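PDB 5FJZ: coatomer subunit delta from Saccharomyces cerevisiae, which is a subunit of coatomer, the coat complex thought to bind dilysine motifs and carry Golgi-to-ER retrograde traffic, this chain being its mu-homology domain. Local coordinates for residues A[53-62]-A[239-250]; A[9-17]-A[253-261]. All blocks are in the same frame, centred on the assembly; numbering follows the deposited sequence. Where two conformers were deposited one is given.

Along the chain the four segments come in the order 9-17, 53-62, 239-250, 253-261, so contact 1 falls within the span that contact 2 bridges. The centres of the two contacts are about 13 Å apart, on one side of the chain's centre. Contact 1 pairs strands 54-58 and 241-246 of a three-stranded antiparallel sheet; contact 2 pairs the first and last strands of the large mixed sheet. They meet where Val244 O accepts a probable hydrogen bond from Leu254 N (2.7 Å) and where Val244 packs on Ile15, Ile17 and Tyr256. The small sheet thereby covers one end of the large one in the mu-homology domain, and both early segments lie within the region known to interact with Dsl1.

Contact 1: A[53-62]-A[239-250]; sequences HSNLKLADSI and MAIQSVVMANDH
The amide of Asn55 approaches the NE2 corner of the His250 ring, the two planes 65° apart, while Met246 O lies in the imidazole plane at its edge. With Asn55 CG beside its own backbone N (chi1 -73°), the amide also packs on Ala247, where CG comes 3.8 Å from Ala247 CB. The side chains of Asn55 and His250 both touch Leu87 of strand 87-88. An alanine in place of Asn55 would probably open a gap beside Ala247 and leave the His250 imidazole without its polar neighbour and freer to turn. At the other end the carboxylate of Asp60 meets the amide of Gln242, their planes 64° apart.

Between these ends the strands run antiparallel. Asn55 and Val245 exchange two backbone hydrogen bonds, and Lys57 N donates to Ser243 O (2.8 Å). Lys57 O then accepts from Gln242 N at 2.8 Å and, weakly, from Ser243 N at 3.4 Å. This is a classic beta bulge, beyond which Ala59 N donates to Ala240 O. The extended Lys57 chain runs over Ser243, its CD 3.6 Å from Ser243 OG.

On the other face Leu56 and Val244 lie side by side, CD1 to CG2 4.2 Å. Leu58 CD2 touches Ile241 CD1 at 3.9 Å, and Met239 SD reaches Ile62 CD1 at 3.7 Å, these two side chains crossing at about a right angle. Leu42, Ile15 and Ile17 of the large sheet meet this apolar layer. This face thus joins the small sheet to the large one, whereas that of Asn55, Lys57 and Ser243 is mixed, Val245 lying among its polar groups.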
ATOM      1  N   HIS A  53      10.234  34.525   2.298  1.00 30.12           N
ATOM      2  CA  HIS A  53       9.000  35.354   2.380  1.00 34.06           C
ATOM      3  C   HIS A  53       8.581  35.759   0.988  1.00 34.94           C
ATOM      4  O   HIS A  53       8.585  36.937   0.644  1.00 36.71           O
ATOM      5  CB  HIS A  53       9.288  36.615   3.210  1.00 36.34           C
ATOM      6  CG  HIS A  53       9.357  36.367   4.682  1.00 35.70           C
ATOM      7  ND1 HIS A  53      10.544  36.080   5.329  1.00 35.84           N
ATOM      8  CD2 HIS A  53       8.395  36.362   5.634  1.00 40.77           C
ATOM      9  CE1 HIS A  53      10.309  35.899   6.618  1.00 38.10           C
ATOM     10  NE2 HIS A  53       9.017  36.089   6.835  1.00 45.26           N
ATOM     11  N   SER A  54       8.287  34.748   0.178  1.00 31.41           N
ATOM     12  CA  SER A  54       8.127  34.895  -1.250  1.00 30.42           C
ATOM     13  C   SER A  54       6.780  34.395  -1.681  1.00 28.51           C
ATOM     14  O   SER A  54       6.072  33.659  -0.953  1.00 27.45           O
ATOM     15  CB  SER A  54       9.268  34.163  -1.953  1.00 29.85           C
ATOM     16  OG  SER A  54       9.381  32.828  -1.429  1.00 28.09           O
ATOM     17  N   ASN A  55       6.339  34.874  -2.840  1.00 27.53           N
ATOM     18  CA  ASN A  55       5.131  34.428  -3.441  1.00 22.88           C
ATOM     19  C   ASN A  55       5.380  34.116  -4.902  1.00 22.24           C
ATOM     20  O   ASN A  55       6.273  34.683  -5.538  1.00 25.74           O
ATOM     21  CB  ASN A  55       4.012  35.484  -3.428  1.00 30.28           C
ATOM     22  CG  ASN A  55       3.387  35.730  -2.050  1.00 35.36           C
ATOM     23  OD1 ASN A  55       3.667  35.068  -1.017  1.00 34.35           O
ATOM     24  ND2 ASN A  55       2.558  36.726  -2.030  1.00 34.96           N
ATOM     25  N   LEU A  56       4.647  33.143  -5.441  1.00 23.26           N
ATOM     26  CA  LEU A  56       4.913  32.656  -6.820  1.00 28.12           C
ATOM     27  C   LEU A  56       3.781  33.150  -7.660  1.00 27.42           C
ATOM     28  O   LEU A  56       2.668  33.047  -7.238  1.00 28.77           O
ATOM     29  CB  LEU A  56       4.836  31.114  -6.865  1.00 30.68           C
ATOM     30  CG  LEU A  56       6.008  30.238  -6.439  1.00 33.60           C
ATOM     31  CD1 LEU A  56       6.919  30.786  -5.368  1.00 37.55           C
ATOM     32  CD2 LEU A  56       5.536  28.816  -6.134  1.00 35.82           C
ATOM     33  N   LYS A  57       4.081  33.716  -8.834  1.00 34.72           N
ATOM     34  CA  LYS A  57       3.024  34.123  -9.760  1.00 33.84           C
ATOM     35  C   LYS A  57       3.014  33.119 -10.879  1.00 22.92           C
ATOM     36  O   LYS A  57       4.013  32.937 -11.540  1.00 23.21           O
ATOM     37  CB  LYS A  57       3.251  35.517 -10.359  1.00 36.75           C
ATOM     38  CG  LYS A  57       2.715  36.656  -9.516  1.00 50.06           C
ATOM     39  CD  LYS A  57       2.962  38.009 -10.202  1.00 57.90           C
ATOM     40  CE  LYS A  57       2.809  39.182  -9.235  1.00 62.13           C
ATOM     41  NZ  LYS A  57       3.540  40.369  -9.763  1.00 64.37           N
ATOM     42  N   LEU A  58       1.880  32.458 -11.076  1.00 26.08           N
ATOM     43  CA  LEU A  58       1.796  31.509 -12.173  1.00 25.62           C
ATOM     44  C   LEU A  58       1.662  32.260 -13.484  1.00 26.01           C
ATOM     45  O   LEU A  58       1.136  33.362 -13.491  1.00 24.97           O
ATOM     46  CB  LEU A  58       0.605  30.627 -11.972  1.00 25.14           C
ATOM     47  CG  LEU A  58       0.501  29.838 -10.619  1.00 26.25           C
ATOM     48  CD1 LEU A  58      -0.651  28.927 -10.552  1.00 29.51           C
ATOM     49  CD2 LEU A  58       1.739  29.027 -10.351  1.00 31.10           C
ATOM     50  N   ALA A  59       2.047  31.615 -14.583  1.00 27.73           N
ATOM     51  CA  ALA A  59       1.962  32.221 -15.946  1.00 24.28           C
ATOM     52  C   ALA A  59       0.539  32.642 -16.295  1.00 20.35           C
ATOM     53  O   ALA A  59      -0.486  32.046 -15.886  1.00 18.94           O
ATOM     54  CB  ALA A  59       2.437  31.280 -17.021  1.00 26.49           C
ATOM     55  N   ASP A  60       0.468  33.793 -16.952  1.00 23.43           N
ATOM     56  CA  ASP A  60      -0.824  34.411 -17.249  1.00 23.83           C
ATOM     57  C   ASP A  60      -1.638  33.483 -18.157  1.00 23.37           C
ATOM     58  O   ASP A  60      -2.890  33.540 -18.178  1.00 31.64           O
ATOM     59  CB  ASP A  60      -0.560  35.738 -17.934  1.00 26.92           C
ATOM     60  CG  ASP A  60      -0.166  36.846 -16.967  1.00 32.55           C
ATOM     61  OD1 ASP A  60      -0.818  36.919 -15.883  1.00 44.11           O
ATOM     62  OD2 ASP A  60       0.730  37.673 -17.309  1.00 36.37           O
ATOM     63  N   SER A  61      -0.952  32.608 -18.889  1.00 28.45           N
ATOM     64  CA  SER A  61      -1.651  31.677 -19.834  1.00 28.40           C
ATOM     65  C   SER A  61      -2.427  30.572 -19.156  1.00 30.61           C
ATOM     66  O   SER A  61      -3.153  29.858 -19.822  1.00 29.79           O
ATOM     67  CB  SER A  61      -0.670  31.046 -20.834  1.00 29.49           C
ATOM     68  OG  SER A  61       0.400  30.379 -20.160  1.00 30.58           O
ATOM     69  N   ILE A  62      -2.279  30.417 -17.843  1.00 29.96           N
ATOM     70  CA  ILE A  62      -2.943  29.300 -17.147  1.00 30.67           C
ATOM     71  C   ILE A  62      -4.303  29.702 -16.773  1.00 26.76           C
ATOM     72  O   ILE A  62      -4.514  30.778 -16.149  1.00 23.43           O
ATOM     73  CB  ILE A  62      -2.201  28.908 -15.863  1.00 29.22           C
ATOM     74  CG1 ILE A  62      -0.850  28.380 -16.281  1.00 30.56           C
ATOM     75  CG2 ILE A  62      -2.967  27.862 -15.049  1.00 36.85           C
ATOM     76  CD1 ILE A  62       0.207  28.648 -15.268  1.00 37.22           C
ATOM     77  N   MET A 239       1.423  24.255 -17.415  1.00 21.90           N
ATOM     78  CA  MET A 239       1.771  24.933 -16.191  1.00 21.37           C
ATOM     79  C   MET A 239       3.180  25.527 -16.252  1.00 20.92           C
ATOM     80  O   MET A 239       4.116  24.907 -16.749  1.00 18.62           O
ATOM     81  CB  MET A 239       1.607  23.908 -14.998  1.00 22.93           C
ATOM     82  CG  MET A 239       1.855  24.422 -13.529  1.00 24.61           C
ATOM     83  SD  MET A 239       0.914  25.842 -12.920  1.00 30.03           S
ATOM     84  CE  MET A 239      -0.754  25.188 -12.930  1.00 22.35           C
ATOM     85  N   ALA A 240       3.307  26.737 -15.716  1.00 17.43           N
ATOM     86  CA  ALA A 240       4.564  27.485 -15.792  1.00 19.86           C
ATOM     87  C   ALA A 240       4.479  28.685 -14.815  1.00 18.00           C
ATOM     88  O   ALA A 240       3.437  29.038 -14.334  1.00 21.20           O
ATOM     89  CB  ALA A 240       4.774  27.984 -17.218  1.00 21.06           C
ATOM     90  N   ILE A 241       5.644  29.274 -14.536  1.00 21.87           N
ATOM     91  CA  ILE A 241       5.803  30.338 -13.599  1.00 23.32           C
ATOM     92  C   ILE A 241       6.128  31.623 -14.384  1.00 26.06           C
ATOM     93  O   ILE A 241       6.950  31.615 -15.307  1.00 23.02           O
ATOM     94  CB  ILE A 241       6.986  30.050 -12.678  1.00 24.06           C
ATOM     95  CG1 ILE A 241       6.757  28.739 -11.922  1.00 24.27           C
ATOM     96  CG2 ILE A 241       7.219  31.210 -11.687  1.00 24.33           C
ATOM     97  CD1 ILE A 241       5.505  28.682 -11.088  1.00 26.02           C
ATOM     98  N   GLN A 242       5.505  32.694 -13.956  1.00 26.04           N
ATOM     99  CA  GLN A 242       5.756  34.039 -14.551  1.00 27.16           C
ATOM    100  C   GLN A 242       6.826  34.789 -13.799  1.00 24.35           C
ATOM    101  O   GLN A 242       7.740  35.360 -14.366  1.00 20.90           O
ATOM    102  CB  GLN A 242       4.472  34.770 -14.346  1.00 29.49           C
ATOM    103  CG  GLN A 242       4.510  36.205 -14.680  1.00 35.99           C
ATOM    104  CD  GLN A 242       3.335  36.356 -15.606  1.00 34.66           C
ATOM    105  OE1 GLN A 242       2.287  36.858 -15.224  1.00 46.30           O
ATOM    106  NE2 GLN A 242       3.464  35.761 -16.843  1.00 35.11           N
ATOM    107  N   SER A 243       6.709  34.788 -12.476  1.00 20.78           N
ATOM    108  CA  SER A 243       7.753  35.380 -11.685  1.00 22.88           C
ATOM    109  C   SER A 243       7.627  34.870 -10.255  1.00 21.69           C
ATOM    110  O   SER A 243       6.613  34.257  -9.836  1.00 25.25           O
ATOM    111  CB  SER A 243       7.654  36.905 -11.654  1.00 26.82           C
ATOM    112  OG  SER A 243       6.374  37.265 -11.131  1.00 26.27           O
ATOM    113  N   VAL A 244       8.670  35.187  -9.511  1.00 26.08           N
ATOM    114  CA  VAL A 244       8.652  35.043  -8.078  1.00 22.43           C
ATOM    115  C   VAL A 244       9.004  36.444  -7.468  1.00 26.66           C
ATOM    116  O   VAL A 244       9.928  37.112  -7.917  1.00 22.36           O
ATOM    117  CB  VAL A 244       9.691  33.999  -7.647  1.00 24.67           C
ATOM    118  CG1 VAL A 244       9.690  33.890  -6.109  1.00 24.08           C
ATOM    119  CG2 VAL A 244       9.396  32.615  -8.221  1.00 22.78           C
ATOM    120  N   VAL A 245       8.355  36.751  -6.353  1.00 23.15           N
ATOM    121  CA  VAL A 245       8.228  38.060  -5.869  1.00 30.39           C
ATOM    122  C   VAL A 245       8.246  38.005  -4.327  1.00 32.27           C
ATOM    123  O   VAL A 245       7.795  37.046  -3.734  1.00 32.21           O
ATOM    124  CB  VAL A 245       6.868  38.484  -6.513  1.00 35.05           C
ATOM    125  CG1 VAL A 245       5.786  38.862  -5.530  1.00 35.05           C
ATOM    126  CG2 VAL A 245       7.066  39.341  -7.740  1.00 36.52           C
ATOM    127  N   MET A 246       8.705  39.078  -3.706  1.00 34.62           N
ATOM    128  CA  MET A 246       8.584  39.273  -2.266  1.00 31.43           C
ATOM    129  C   MET A 246       7.133  39.333  -1.910  1.00 33.02           C
ATOM    130  O   MET A 246       6.357  39.983  -2.621  1.00 40.33           O
ATOM    131  CB  MET A 246       9.298  40.573  -1.842  1.00 40.24           C
ATOM    132  CG  MET A 246      10.808  40.472  -1.828  1.00 42.20           C
ATOM    133  SD  MET A 246      11.329  39.423  -0.452  1.00 46.61           S
ATOM    134  CE  MET A 246      11.054  40.525   0.962  1.00 51.53           C
ATOM    135  N   ALA A 247       6.760  38.660  -0.820  1.00 30.53           N
ATOM    136  CA  ALA A 247       5.380  38.558  -0.429  1.00 34.56           C
ATOM    137  C   ALA A 247       4.831  39.930  -0.081  1.00 39.36           C
ATOM    138  O   ALA A 247       3.654  40.188  -0.280  1.00 39.13           O
ATOM    139  CB  ALA A 247       5.180  37.618   0.749  1.00 34.86           C
ATOM    140  N   ASN A 248       5.674  40.805   0.441  1.00 48.22           N
ATOM    141  CA  ASN A 248       5.204  42.120   0.863  1.00 57.41           C
ATOM    142  C   ASN A 248       5.425  43.236  -0.163  1.00 59.74           C
ATOM    143  O   ASN A 248       4.920  44.336  -0.007  1.00 59.88           O
ATOM    144  CB  ASN A 248       5.745  42.408   2.256  1.00 57.37           C
ATOM    145  CG  ASN A 248       4.741  41.989   3.331  1.00 63.64           C
ATOM    146  OD1 ASN A 248       4.897  40.977   4.049  1.00 62.18           O
ATOM    147  ND2 ASN A 248       3.656  42.751   3.402  1.00 65.27           N
ATOM    148  N   ASP A 249       6.170  42.929  -1.217  1.00 58.36           N
ATOM    149  CA  ASP A 249       6.409  43.876  -2.286  1.00 55.10           C
ATOM    150  C   ASP A 249       6.455  43.169  -3.627  1.00 48.80           C
ATOM    151  O   ASP A 249       7.523  42.712  -4.073  1.00 37.81           O
ATOM    152  CB  ASP A 249       7.721  44.644  -2.038  1.00 58.60           C
ATOM    153  CG  ASP A 249       7.965  45.756  -3.074  1.00 62.50           C
ATOM    154  OD1 ASP A 249       7.211  45.846  -4.080  1.00 55.81           O
ATOM    155  OD2 ASP A 249       8.910  46.537  -2.865  1.00 69.07           O
ATOM    156  N   HIS A 250       5.299  43.114  -4.285  1.00 48.02           N
ATOM    157  CA  HIS A 250       5.172  42.388  -5.550  1.00 47.23           C
ATOM    158  C   HIS A 250       5.954  42.977  -6.736  1.00 54.11           C
ATOM    159  O   HIS A 250       6.050  42.320  -7.750  1.00 70.16           O
ATOM    160  CB  HIS A 250       3.696  42.171  -5.903  1.00 39.80           C
ATOM    161  CG  HIS A 250       2.986  41.247  -4.967  1.00 40.31           C
ATOM    162  ND1 HIS A 250       1.668  40.884  -5.125  1.00 42.06           N
ATOM    163  CD2 HIS A 250       3.437  40.536  -3.909  1.00 40.72           C
ATOM    164  CE1 HIS A 250       1.313  40.065  -4.151  1.00 41.02           C
ATOM    165  NE2 HIS A 250       2.382  39.814  -3.420  1.00 36.84           N
TER

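Contact 2: A[9-17]-A[253-261]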
ATOM      1  N   VAL A   9      19.202  14.223  -7.164  1.00 45.36           N
ATOM      2  CA  VAL A   9      18.603  15.442  -6.565  1.00 43.72           C
ATOM      3  C   VAL A   9      19.140  16.698  -7.255  1.00 36.21           C
ATOM      4  O   VAL A   9      20.301  17.024  -7.152  1.00 40.55           O
ATOM      5  CB  VAL A   9      18.846  15.543  -5.043  1.00 47.46           C
ATOM      6  CG1 VAL A   9      18.432  16.910  -4.506  1.00 48.11           C
ATOM      7  CG2 VAL A   9      18.059  14.469  -4.307  1.00 49.23           C
ATOM      8  N   PRO A  10      18.276  17.408  -7.962  1.00 32.84           N
ATOM      9  CA  PRO A  10      18.699  18.654  -8.610  1.00 30.41           C
ATOM     10  C   PRO A  10      19.202  19.689  -7.610  1.00 29.23           C
ATOM     11  O   PRO A  10      18.723  19.727  -6.489  1.00 31.74           O
ATOM     12  CB  PRO A  10      17.417  19.174  -9.248  1.00 29.41           C
ATOM     13  CG  PRO A  10      16.439  18.070  -9.193  1.00 31.02           C
ATOM     14  CD  PRO A  10      16.839  17.116  -8.137  1.00 29.98           C
ATOM     15  N   GLU A  11      20.186  20.491  -7.993  1.00 31.44           N
ATOM     16  CA  GLU A  11      20.712  21.528  -7.114  1.00 35.19           C
ATOM     17  C   GLU A  11      19.786  22.732  -7.083  1.00 30.90           C
ATOM     18  O   GLU A  11      19.146  23.083  -8.069  1.00 33.18           O
ATOM     19  CB  GLU A  11      22.110  21.984  -7.549  1.00 40.93           C
ATOM     20  CG  GLU A  11      22.689  23.120  -6.682  1.00 46.12           C
ATOM     21  CD  GLU A  11      24.157  23.428  -6.979  1.00 60.05           C
ATOM     22  OE1 GLU A  11      24.774  22.739  -7.840  1.00 57.98           O
ATOM     23  OE2 GLU A  11      24.678  24.383  -6.352  1.00 64.60           O
ATOM     24  N   ASN A  12      19.674  23.300  -5.908  1.00 24.88           N
ATOM     25  CA  ASN A  12      18.860  24.455  -5.644  1.00 26.28           C
ATOM     26  C   ASN A  12      19.807  25.574  -5.320  1.00 28.54           C
ATOM     27  O   ASN A  12      20.605  25.440  -4.400  1.00 28.17           O
ATOM     28  CB  ASN A  12      17.938  24.165  -4.450  1.00 27.16           C
ATOM     29  CG  ASN A  12      16.966  25.304  -4.104  1.00 24.64           C
ATOM     30  OD1 ASN A  12      16.222  25.232  -3.121  1.00 25.28           O
ATOM     31  ND2 ASN A  12      16.946  26.350  -4.913  1.00 19.81           N
ATOM     32  N   ASN A  13      19.691  26.710  -6.016  1.00 26.51           N
ATOM     33  CA  ASN A  13      20.599  27.848  -5.738  1.00 29.61           C
ATOM     34  C   ASN A  13      19.959  28.954  -4.883  1.00 30.43           C
ATOM     35  O   ASN A  13      20.547  30.033  -4.620  1.00 26.26           O
ATOM     36  CB  ASN A  13      21.165  28.334  -7.071  1.00 35.35           C
ATOM     37  CG  ASN A  13      22.043  27.282  -7.764  1.00 38.39           C
ATOM     38  OD1 ASN A  13      22.924  26.652  -7.149  1.00 38.58           O
ATOM     39  ND2 ASN A  13      21.780  27.052  -9.034  1.00 35.81           N
ATOM     40  N   GLY A  14      18.738  28.669  -4.431  1.00 29.63           N
ATOM     41  CA  GLY A  14      17.946  29.557  -3.611  1.00 29.01           C
ATOM     42  C   GLY A  14      16.484  29.168  -3.586  1.00 26.89           C
ATOM     43  O   GLY A  14      15.931  28.673  -2.567  1.00 25.44           O
ATOM     44  N   ILE A  15      15.832  29.399  -4.701  1.00 22.76           N
ATOM     45  CA  ILE A  15      14.477  28.925  -4.977  1.00 22.47           C
ATOM     46  C   ILE A  15      14.517  27.973  -6.150  1.00 22.30           C
ATOM     47  O   ILE A  15      15.020  28.316  -7.223  1.00 22.64           O
ATOM     48  CB  ILE A  15      13.492  30.068  -5.312  1.00 20.95           C
ATOM     49  CG1 ILE A  15      13.310  30.948  -4.059  1.00 22.90           C
ATOM     50  CG2 ILE A  15      12.138  29.520  -5.726  1.00 19.92           C
ATOM     51  CD1 ILE A  15      12.449  32.153  -4.240  1.00 19.32           C
ATOM     52  N   LEU A  16      13.900  26.792  -5.975  1.00 20.55           N
ATOM     53  CA  LEU A  16      13.709  25.873  -7.078  1.00 19.52           C
ATOM     54  C   LEU A  16      12.304  25.419  -7.113  1.00 17.63           C
ATOM     55  O   LEU A  16      11.801  24.857  -6.109  1.00 20.45           O
ATOM     56  CB  LEU A  16      14.672  24.662  -6.972  1.00 21.45           C
ATOM     57  CG  LEU A  16      14.531  23.601  -8.062  1.00 24.47           C
ATOM     58  CD1 LEU A  16      14.990  24.136  -9.434  1.00 23.65           C
ATOM     59  CD2 LEU A  16      15.409  22.425  -7.716  1.00 27.10           C
ATOM     60  N   ILE A  17      11.644  25.624  -8.273  1.00 18.02           N
ATOM     61  CA  ILE A  17      10.268  25.227  -8.455  1.00 16.63           C
ATOM     62  C   ILE A  17      10.213  24.028  -9.393  1.00 17.48           C
ATOM     63  O   ILE A  17      10.842  24.043 -10.454  1.00 20.68           O
ATOM     64  CB  ILE A  17       9.426  26.411  -9.033  1.00 17.73           C
ATOM     65  CG1 ILE A  17       9.334  27.565  -8.017  1.00 23.64           C
ATOM     66  CG2 ILE A  17       8.068  25.910  -9.453  1.00 16.74           C
ATOM     67  CD1 ILE A  17       8.967  28.870  -8.673  1.00 23.81           C
ATOM     68  N   GLU A 253      11.200  41.349  -7.517  1.00 51.04           N
ATOM     69  CA  GLU A 253      11.308  40.004  -8.040  1.00 45.58           C
ATOM     70  C   GLU A 253      12.526  39.336  -7.461  1.00 45.10           C
ATOM     71  O   GLU A 253      13.512  40.009  -7.093  1.00 39.49           O
ATOM     72  CB  GLU A 253      11.367  40.027  -9.565  1.00 50.91           C
ATOM     73  CG  GLU A 253      10.113  40.675 -10.148  1.00 54.20           C
ATOM     74  CD  GLU A 253       9.925  40.418 -11.626  1.00 57.32           C
ATOM     75  OE1 GLU A 253      10.924  40.105 -12.307  1.00 69.97           O
ATOM     76  OE2 GLU A 253       8.771  40.522 -12.112  1.00 69.80           O
ATOM     77  N   LEU A 254      12.456  38.006  -7.357  1.00 34.29           N
ATOM     78  CA  LEU A 254      13.515  37.236  -6.732  1.00 32.31           C
ATOM     79  C   LEU A 254      14.114  36.261  -7.760  1.00 27.94           C
ATOM     80  O   LEU A 254      13.413  35.837  -8.642  1.00 26.39           O
ATOM     81  CB  LEU A 254      12.905  36.463  -5.559  1.00 40.19           C
ATOM     82  CG  LEU A 254      12.872  37.051  -4.141  1.00 47.67           C
ATOM     83  CD1 LEU A 254      13.546  38.409  -3.992  1.00 45.48           C
ATOM     84  CD2 LEU A 254      11.471  37.046  -3.571  1.00 53.40           C
ATOM     85  N   PRO A 255      15.349  35.820  -7.550  1.00 25.26           N
ATOM     86  CA  PRO A 255      15.949  34.861  -8.462  1.00 24.75           C
ATOM     87  C   PRO A 255      15.359  33.448  -8.188  1.00 26.20           C
ATOM     88  O   PRO A 255      15.034  33.113  -7.047  1.00 25.64           O
ATOM     89  CB  PRO A 255      17.392  34.815  -8.036  1.00 26.81           C
ATOM     90  CG  PRO A 255      17.375  35.204  -6.551  1.00 26.83           C
ATOM     91  CD  PRO A 255      16.328  36.287  -6.537  1.00 28.73           C
ATOM     92  N   TYR A 256      15.247  32.651  -9.224  1.00 21.71           N
ATOM     93  CA  TYR A 256      14.668  31.293  -9.060  1.00 22.03           C
ATOM     94  C   TYR A 256      14.954  30.468 -10.318  1.00 21.54           C
ATOM     95  O   TYR A 256      15.398  30.998 -11.332  1.00 22.45           O
ATOM     96  CB  TYR A 256      13.199  31.348  -8.791  1.00 21.68           C
ATOM     97  CG  TYR A 256      12.390  31.869  -9.962  1.00 25.12           C
ATOM     98  CD1 TYR A 256      12.233  33.247 -10.159  1.00 24.93           C
ATOM     99  CD2 TYR A 256      11.750  31.000 -10.842  1.00 21.33           C
ATOM    100  CE1 TYR A 256      11.498  33.748 -11.219  1.00 25.97           C
ATOM    101  CE2 TYR A 256      11.029  31.482 -11.913  1.00 24.09           C
ATOM    102  CZ  TYR A 256      10.881  32.848 -12.079  1.00 28.09           C
ATOM    103  OH  TYR A 256      10.176  33.313 -13.116  1.00 31.42           O
ATOM    104  N   ASP A 257      14.750  29.156 -10.216  1.00 22.47           N
ATOM    105  CA  ASP A 257      14.827  28.253 -11.348  0.50 25.73           C
ATOM    106  C   ASP A 257      13.619  27.337 -11.327  1.00 21.91           C
ATOM    107  O   ASP A 257      12.945  27.193 -10.274  1.00 19.61           O
ATOM    108  CB  ASP A 257      16.073  27.409 -11.168  0.50 31.74           C
ATOM    109  CG  ASP A 257      17.170  27.701 -12.169  0.50 37.50           C
ATOM    110  OD1 ASP A 257      17.581  28.864 -12.231  0.50 46.95           O
ATOM    111  OD2 ASP A 257      17.660  26.777 -12.871  0.50 45.02           O
ATOM    112  N   VAL A 258      13.354  26.685 -12.454  1.00 21.10           N
ATOM    113  CA  VAL A 258      12.191  25.834 -12.639  1.00 20.50           C
ATOM    114  C   VAL A 258      12.666  24.572 -13.360  1.00 19.00           C
ATOM    115  O   VAL A 258      13.447  24.674 -14.332  1.00 19.42           O
ATOM    116  CB  VAL A 258      11.153  26.524 -13.488  1.00 19.91           C
ATOM    117  CG1 VAL A 258       9.947  25.623 -13.800  1.00 23.64           C
ATOM    118  CG2 VAL A 258      10.648  27.821 -12.814  1.00 24.31           C
ATOM    119  N   ILE A 259      12.214  23.429 -12.847  1.00 19.00           N
ATOM    120  CA  ILE A 259      12.291  22.159 -13.517  1.00 19.34           C
ATOM    121  C   ILE A 259      10.894  21.688 -13.867  1.00 22.24           C
ATOM    122  O   ILE A 259      10.017  21.674 -12.977  1.00 23.07           O
ATOM    123  CB  ILE A 259      12.975  21.147 -12.631  1.00 22.82           C
ATOM    124  CG1 ILE A 259      14.413  21.533 -12.429  1.00 28.90           C
ATOM    125  CG2 ILE A 259      12.827  19.704 -13.211  1.00 22.35           C
ATOM    126  CD1 ILE A 259      15.131  20.747 -11.378  1.00 30.18           C
ATOM    127  N   THR A 260      10.626  21.304 -15.138  1.00 23.08           N
ATOM    128  CA  THR A 260       9.399  20.584 -15.490  1.00 21.36           C
ATOM    129  C   THR A 260       9.657  19.130 -15.826  1.00 23.33           C
ATOM    130  O   THR A 260      10.760  18.788 -16.306  1.00 20.26           O
ATOM    131  CB  THR A 260       8.631  21.121 -16.674  1.00 25.68           C
ATOM    132  OG1 THR A 260       9.505  21.116 -17.814  1.00 27.90           O
ATOM    133  CG2 THR A 260       8.154  22.507 -16.409  1.00 27.95           C
ATOM    134  N   SER A 261       8.719  18.266 -15.484  1.00 18.37           N
ATOM    135  CA  SER A 261       8.844  16.774 -15.768  1.00 22.17           C
ATOM    136  C   SER A 261       7.515  16.144 -16.135  1.00 20.77           C
ATOM    137  O   SER A 261       6.426  16.639 -15.748  1.00 19.47           O
ATOM    138  CB  SER A 261       9.463  15.960 -14.629  1.00 25.60           C
ATOM    139  OG  SER A 261       8.812  16.257 -13.412  1.00 31.66           O
TER
HETATM  140  O   HOH W   1      17.236  31.405  -6.468  1.00 28.54           O
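The backbones of Ile15 and Ile17 make three hydrogen bonds to segment 253-261, in a parallel ladder that pairs Leu16 with Asp257 and Ile17 with Val258. Asp257 N donates to Ile15 O (3.1 Å), Ile17 N to Asp257 O (2.9 Å), and Ile259 N to Ile17 O (2.8 Å). Ile17 thus uses both its N-H and its carbonyl on this partner, and its carbonyl also receives a CA-H...O contact from Val258. Where the strands begin, a water replaces direct pairing: it accepts from Ile15 N and donates weakly to Pro255 O.

Apolar contacts lie on both faces of the ladder. On one, Ile15 CB abuts Tyr256 CB at 3.7 Å, and Ile17 CD1 reaches Tyr256 CD2 obliquely at 4.1 Å. Tyr256 CG sits between its backbone N and carbonyl carbon (chi1 67°), and the ring leads away from segment 9-17, mostly across the direction of its own strand; Leu254 O and Val258 CG2 lie in the ring plane at its edge. On the other face, Leu16 CG lies opposite its backbone N (chi1 178°), and CD1 rests 3.9 Å from Ile259 CD1. Ile259 CD1 also presses on Pro10 CB at 3.5 Å, a tight fit, so the N-terminal loop folds back over Ile259.

Ionic and cation-pi contacts reach beyond the pair. In one of its two deposited conformers Asp257 forms a salt bridge through OD2 to Arg229, a bond that may therefore not be constant. The side chains of Pro10 and Leu16 also touch Arg229, and Lys231 makes a cation-pi contact with Tyr256.

Strands 15-27 and 257-269 are the only parallel neighbours in an otherwise antiparallel sheet. Joining the first and last strands of this chain in parallel is consistent with the beta-sandwich mu-homology domain of adaptor medium subunits.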